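Hcp1 (Flavobacterium johnsoniae, PDB 6BDC) probably assembles into hexameric rings that form the tube of a type VI secretion system and may chaperone effectors on their way out of the cell. Local coordinates at the interface of chains A and B. Numbering follows the deposited sequence. Chains: chain A/B, Hcp1.

The interface of chains A and B. Residues chain A 30-31; chain B 39, 112, 125.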
loop_
_atom_site.group_PDB
_atom_site.type_symbol
_atom_site.label_atom_id
_atom_site.label_comp_id
_atom_site.label_asym_id
_atom_site.label_seq_id
_atom_site.Cartn_x
_atom_site.Cartn_y
_atom_site.Cartn_z
ATOM N N SER A 30 -4.914 -13.119 25.389
ATOM C CA SER A 30 -6.103 -12.407 24.995
ATOM C C SER A 30 -6.525 -11.597 26.195
ATOM O O SER A 30 -6.584 -12.135 27.291
ATOM C CB SER A 30 -7.198 -13.381 24.588
ATOM N N GLY A 31 -6.798 -10.307 25.982
ATOM C CA GLY A 31 -7.055 -9.373 27.061
ATOM C C GLY A 31 -5.792 -9.404 27.870
ATOM O O GLY A 31 -4.718 -9.290 27.300
ATOM N N GLY B 39 -10.531 -14.147 21.185
ATOM C CA GLY B 39 -11.734 -13.392 20.964
ATOM C C GLY B 39 -11.836 -12.281 21.964
ATOM O O GLY B 39 -11.103 -12.254 22.924
ATOM N N SER B 112 -10.855 -4.619 25.233
ATOM C CA SER B 112 -10.651 -6.057 25.371
ATOM C C SER B 112 -11.613 -6.584 26.427
ATOM O O SER B 112 -11.423 -6.343 27.623
ATOM C CB SER B 112 -9.204 -6.370 25.743
ATOM O OG SER B 112 -9.052 -7.749 25.991
ATOM N N ASN B 125 -13.306 -15.613 27.887
ATOM C CA ASN B 125 -11.876 -15.887 28.014
ATOM C C ASN B 125 -11.565 -16.694 29.271
ATOM O O ASN B 125 -11.711 -16.205 30.389
ATOM C CB ASN B 125 -11.074 -14.586 28.017
ATOM C CG ASN B 125 -10.834 -14.045 26.621
ATOM O OD1 ASN B 125 -10.178 -14.684 25.800
ATOM N ND2 ASN B 125 -11.352 -12.852 26.349
#
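A:Gly31, at the turn of an extended loop of chain A, lies against the side chain of B:Ser112. Among carbon contacts, CA of A:Gly31 packs 3.9 Å from CB of B:Ser112. The hydroxyl OG of B:Ser112 also points at this glycine, held anti to its own backbone N (chi1 175°). OG lies 3.4 Å from the backbone N of A:Gly31, but well off the direction of its N-H, and no hydrogen bond is assigned; its modelled approach to CA is doubtfully close. The missing side chain leaves the main chain of A:Gly31 facing the serine, and phi 60° with psi -128° is a combination that glycine adopts readily. Beside it, A:Ser30 is poorly ordered and its hydroxyl is not modelled, so the role of that group cannot be judged; its CB makes a tentative van der Waals contact, 3.5 Å, with the amide oxygen OD1 of B:Asn125. Within chain B, ND2 of B:Asn125 gives a weak hydrogen bond, 3.5 Å, to the carbonyl O of B:Gly39. This link may steady the amide with OD1 turned toward chain A. In the fold, the chain A loop between strands 18-24 and 41-47 reaches over the neighbouring subunit to B:Ser112 near the end of strand 105-113, B:Gly39 just before strand 41-47 and B:Asn125 just after strand 121-124, a small part of a subunit contact within the deposited hexamer.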